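PDB 4K00: 1,4-dihydroxy-2-naphthoyl-CoA hydrolase from Synechocystis sp., which hydrolyses 1,4-dihydroxy-2-naphthoyl-CoA specifically to 1,4-dihydroxy-2-naphthoate and CoA in the biosynthesis of phylloquinone (vitamin K1). Local coordinates for the interface of chains A and B and the interface of chains A and C. Numbering follows the deposited sequence. Chains: chain A/B/C, 1,4-dihydroxy-2-naphthoyl-CoA hydrolase.

Contact 1: the interface of chains A and B. Residues chain A 15, 18-20, 22; chain B 15, 18-22, 25.
Two bonds hold the hydroxyl of A:Thr18, one within its own chain and one across the subunit boundary. The meeting loops carry the predicted active-site aspartate of this hotdog-fold thioesterase, a member of the 4-hydroxybenzoyl-CoA thioesterase family. OG1 of A:Thr18 donates to the carbonyl O of A:Leu15 at 2.6 Å, in the carbonyl plane and on a lone pair, with an angle of 139° at the oxygen. It also accepts a weak, bent bond from the backbone N of B:Gly20, 2.9 Å from A:Thr18 OG1 and 128° at the hydrogen. The two-fold relation of the chains repeats both bonds around B:Thr18. In each threonine, OG1 sits in the crowded position between backbone N and carbonyl carbon, which turns it toward the partner loop.

Near the axis, acceptors are forced together: A:Thr18 O and B:Thr18 O are 3.0 Å apart, and neither can donate to the other. Two waters, themselves bonded to each other, each bridge this pair and probably ease the repulsion. The backbone carbonyls of A:Asp19 and B:Asp19 also crowd together.

Farther out, A:Leu15 crosses B:Asp19 obliquely. Its CG is anti to the backbone N (chi1 178°), so that CD1 touches the carboxylate carbon CG of B:Asp19 at 3.8 Å while CD2 reaches B:Asp19 OD2 at 3.6 Å. The same CD2 meets B:Tyr25 at its ring edge, in plane, 3.8 Å from CE1. The other carboxylate oxygen, OD1 of B:Asp19, accepts a bond from B:Ala21 N at 2.8 Å, met from above the carboxylate plane. This bond would fix the carboxylate's rotation; the apolar contact with A:Leu15 might raise its affinity for a proton, while the N-H on OD1 would tend to offset this. An alanine in place of B:Asp19 removes the carboxylate with its tie to B:Ala21 N and its contact to A:Leu15 CD2, and would probably cripple thioester hydrolysis and loosen the packing of the leucine.

Contact 2: the interface of chains A and C. Residues chain A 34-35, 38-39, 48; chain C 12, 14-15, 74.
A:Glu38 reaches chain C with CG anti to its own carbonyl carbon (chi1 -72°) and an extended chain beyond, while C:Tyr14, its CG likewise anti to the carbonyl carbon (chi1 -58°), turns one ring face to A:Glu35 and its edge to A:Glu38. In this interface of the deposited tetramer, likely to be biological in the hotdog-fold 4-hydroxybenzoyl-CoA thioesterase family, helix 26-43 of chain A meets the loop and the start of the 3-10 helix 15-17 of chain C.

The carboxylate oxygen OE2 of A:Glu38 accepts a bond from the backbone N of C:Leu15 at 2.7 Å, through its syn lone pair and at 155° at the hydrogen. A second-shell bond steadies it: ND1 of A:His34 donates to the other oxygen, OE1 of A:Glu38, at 2.8 Å. The donor lies above the carboxylate plane, although OE1 stays in the plane of the imidazole. Two bonds thus grip the carboxylate, and the negative charge probably suits its place at the N-terminal end of the 3-10 helix.

A:Glu35 crosses C:Tyr14 at about a right angle, its CG over the ring centre, 4.0 Å from C:Tyr14 CG, and its carboxylate stacked nearly parallel to the ring. The backbone carbonyl of C:Gln12 faces the opposite side. A water links the phenol OH of C:Tyr14 to OG of A:Ser39, which donates to A:Glu35 O at 2.9 Å. CE1 of A:His34 touches CD2 of C:Leu15 at 3.9 Å.

Contact 1: the interface of chains A and B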
# COMPACT_ATOMS: atom_id res chain seq x y z
N LEU A 15 4.99 10.98 0.57
CA LEU A 15 5.67 10.53 -0.63
C LEU A 15 5.03 9.24 -1.14
O LEU A 15 4.79 9.09 -2.35
CB LEU A 15 7.16 10.33 -0.36
CG LEU A 15 7.98 9.81 -1.55
CD1 LEU A 15 7.90 10.75 -2.74
CD2 LEU A 15 9.42 9.59 -1.11
N THR A 18 2.14 9.16 -3.64
CA THR A 18 2.38 9.62 -5.01
C THR A 18 2.97 8.52 -5.88
O THR A 18 3.42 7.50 -5.38
CB THR A 18 3.32 10.85 -5.02
OG1 THR A 18 4.60 10.50 -4.48
CG2 THR A 18 2.70 11.99 -4.20
N ASP A 19 2.97 8.73 -7.19
CA ASP A 19 3.51 7.76 -8.12
C ASP A 19 4.49 8.40 -9.09
O ASP A 19 4.76 9.60 -9.03
CB ASP A 19 2.38 7.04 -8.87
CG ASP A 19 1.62 7.95 -9.82
OD1 ASP A 19 2.21 8.90 -10.38
OD2 ASP A 19 0.42 7.69 -10.03
N GLY A 20 5.01 7.58 -10.01
CA GLY A 20 6.09 8.00 -10.89
C GLY A 20 5.69 9.06 -11.90
O GLY A 20 6.53 9.59 -12.61
N GLY A 22 4.41 11.74 -10.81
CA GLY A 22 4.63 12.93 -10.01
C GLY A 22 3.41 13.40 -9.23
O GLY A 22 3.44 14.48 -8.63
N LEU B 15 3.01 0.92 -11.66
CA LEU B 15 2.98 2.35 -11.36
C LEU B 15 2.90 2.56 -9.85
O LEU B 15 3.61 3.42 -9.29
CB LEU B 15 1.80 3.02 -12.07
CG LEU B 15 1.65 4.52 -11.80
CD1 LEU B 15 2.88 5.31 -12.21
CD2 LEU B 15 0.40 5.03 -12.50
N THR B 18 5.97 2.91 -7.60
CA THR B 18 6.82 4.08 -7.75
C THR B 18 6.30 5.28 -6.96
O THR B 18 5.16 5.28 -6.52
CB THR B 18 6.97 4.47 -9.24
OG1 THR B 18 5.69 4.82 -9.79
CG2 THR B 18 7.57 3.30 -10.03
N ASP B 19 7.13 6.30 -6.80
CA ASP B 19 6.74 7.49 -6.08
C ASP B 19 7.03 8.76 -6.88
O ASP B 19 7.53 8.69 -8.00
CB ASP B 19 7.41 7.53 -4.71
CG ASP B 19 8.92 7.74 -4.79
OD1 ASP B 19 9.41 8.39 -5.72
OD2 ASP B 19 9.61 7.24 -3.87
N GLY B 20 6.73 9.90 -6.28
CA GLY B 20 6.79 11.18 -6.97
C GLY B 20 8.20 11.61 -7.35
O GLY B 20 8.38 12.60 -8.05
N ALA B 21 9.19 10.86 -6.92
CA ALA B 21 10.56 11.16 -7.32
C ALA B 21 10.88 10.46 -8.63
O ALA B 21 11.95 10.65 -9.22
CB ALA B 21 11.54 10.73 -6.24
N GLY B 22 9.94 9.63 -9.08
CA GLY B 22 10.06 8.95 -10.36
C GLY B 22 10.67 7.55 -10.28
O GLY B 22 10.94 6.94 -11.31
N TYR B 25 9.57 3.33 -4.65
CA TYR B 25 9.58 3.74 -3.24
C TYR B 25 10.26 2.68 -2.38
O TYR B 25 10.06 1.48 -2.60
CB TYR B 25 8.13 3.95 -2.80
CG TYR B 25 7.91 4.48 -1.41
CD1 TYR B 25 8.27 5.77 -1.06
CD2 TYR B 25 7.30 3.69 -0.43
CE1 TYR B 25 8.04 6.27 0.22
CE2 TYR B 25 7.07 4.17 0.84
CZ TYR B 25 7.44 5.46 1.17
OH TYR B 25 7.21 5.95 2.45
O HOH W 1 4.54 5.30 -3.68
O HOH W 2 2.28 4.86 -5.78

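Contact 2: the interface of chains A and C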
# COMPACT_ATOMS: atom_id res chain seq x y z
N HIS A 34 -11.45 6.08 2.87
CA HIS A 34 -11.69 5.09 3.90
C HIS A 34 -11.14 5.57 5.25
O HIS A 34 -11.76 5.36 6.28
CB HIS A 34 -11.11 3.72 3.50
CG HIS A 34 -11.70 2.57 4.26
ND1 HIS A 34 -11.34 2.26 5.55
CD2 HIS A 34 -12.66 1.67 3.91
CE1 HIS A 34 -12.03 1.21 5.96
NE2 HIS A 34 -12.84 0.83 4.99
N GLU A 35 -9.99 6.24 5.22
CA GLU A 35 -9.43 6.86 6.44
C GLU A 35 -10.39 7.89 7.06
O GLU A 35 -10.54 7.94 8.28
CB GLU A 35 -8.09 7.53 6.15
CG GLU A 35 -6.99 6.55 5.75
CD GLU A 35 -5.73 7.26 5.28
OE1 GLU A 35 -5.57 8.48 5.53
OE2 GLU A 35 -4.89 6.59 4.64
N GLU A 38 -12.92 6.01 8.75
CA GLU A 38 -12.38 5.48 9.98
C GLU A 38 -12.20 6.55 11.05
O GLU A 38 -12.38 6.26 12.23
CB GLU A 38 -11.06 4.74 9.74
CG GLU A 38 -11.25 3.41 9.03
CD GLU A 38 -9.94 2.76 8.67
OE1 GLU A 38 -9.49 2.95 7.52
OE2 GLU A 38 -9.38 2.05 9.53
N SER A 39 -11.83 7.76 10.65
CA SER A 39 -11.64 8.84 11.60
C SER A 39 -13.00 9.28 12.15
O SER A 39 -13.14 9.60 13.33
CB SER A 39 -10.93 10.03 10.97
OG SER A 39 -9.66 9.66 10.47
N LEU A 48 -14.13 -0.55 14.08
CA LEU A 48 -14.10 -1.66 13.15
C LEU A 48 -13.50 -2.89 13.80
O LEU A 48 -13.99 -4.01 13.59
CB LEU A 48 -13.28 -1.31 11.91
CG LEU A 48 -14.00 -0.47 10.87
CD1 LEU A 48 -13.05 -0.16 9.71
CD2 LEU A 48 -15.25 -1.18 10.39
N GLN C 12 -2.71 7.04 14.05
CA GLN C 12 -3.74 6.03 14.24
C GLN C 12 -3.51 4.88 13.26
O GLN C 12 -3.20 5.11 12.09
CB GLN C 12 -5.12 6.63 14.02
CG GLN C 12 -6.25 5.62 14.14
CD GLN C 12 -7.56 6.28 14.46
OE1 GLN C 12 -8.55 6.13 13.73
NE2 GLN C 12 -7.59 7.01 15.57
N TYR C 14 -4.90 2.34 10.71
CA TYR C 14 -6.07 2.19 9.87
C TYR C 14 -6.16 0.76 9.38
O TYR C 14 -5.18 -0.00 9.42
CB TYR C 14 -6.03 3.16 8.68
CG TYR C 14 -5.93 4.60 9.12
CD1 TYR C 14 -6.99 5.22 9.75
CD2 TYR C 14 -4.76 5.32 8.95
CE1 TYR C 14 -6.90 6.52 10.18
CE2 TYR C 14 -4.65 6.63 9.37
CZ TYR C 14 -5.72 7.22 10.00
OH TYR C 14 -5.63 8.51 10.43
N LEU C 15 -7.33 0.39 8.89
CA LEU C 15 -7.56 -0.96 8.41
C LEU C 15 -6.51 -1.36 7.38
O LEU C 15 -6.00 -2.48 7.42
CB LEU C 15 -8.97 -1.09 7.84
CG LEU C 15 -9.38 -2.48 7.34
CD1 LEU C 15 -9.30 -3.50 8.46
CD2 LEU C 15 -10.77 -2.44 6.75
N CYS C 74 -5.83 -2.56 14.20
CA CYS C 74 -6.69 -1.50 13.68
C CYS C 74 -7.30 -0.69 14.81
O CYS C 74 -7.89 -1.24 15.73
CB CYS C 74 -7.79 -2.10 12.82
SG CYS C 74 -8.78 -0.92 11.88
O HOH W 3 -7.45 9.35 11.77

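About 24 Å separates the centres of contact 1 and contact 2, and the centre of contact 2 lies about 22 Å from A:Asp19, because there the loop side belongs to chain C while chain A contributes its helices. A:Leu15 and C:Leu15 are the same residue, in the 3-10 helix 15-17, used at both interfaces: against the aspartate loop in contact 1 and against helix 26-43 in contact 2. Each subunit thus meets two different partners, consistent with the four-chain deposited assembly. Assembly may therefore help to hold the loop that carries the predicted active-site aspartate, if that tetramer is the working form.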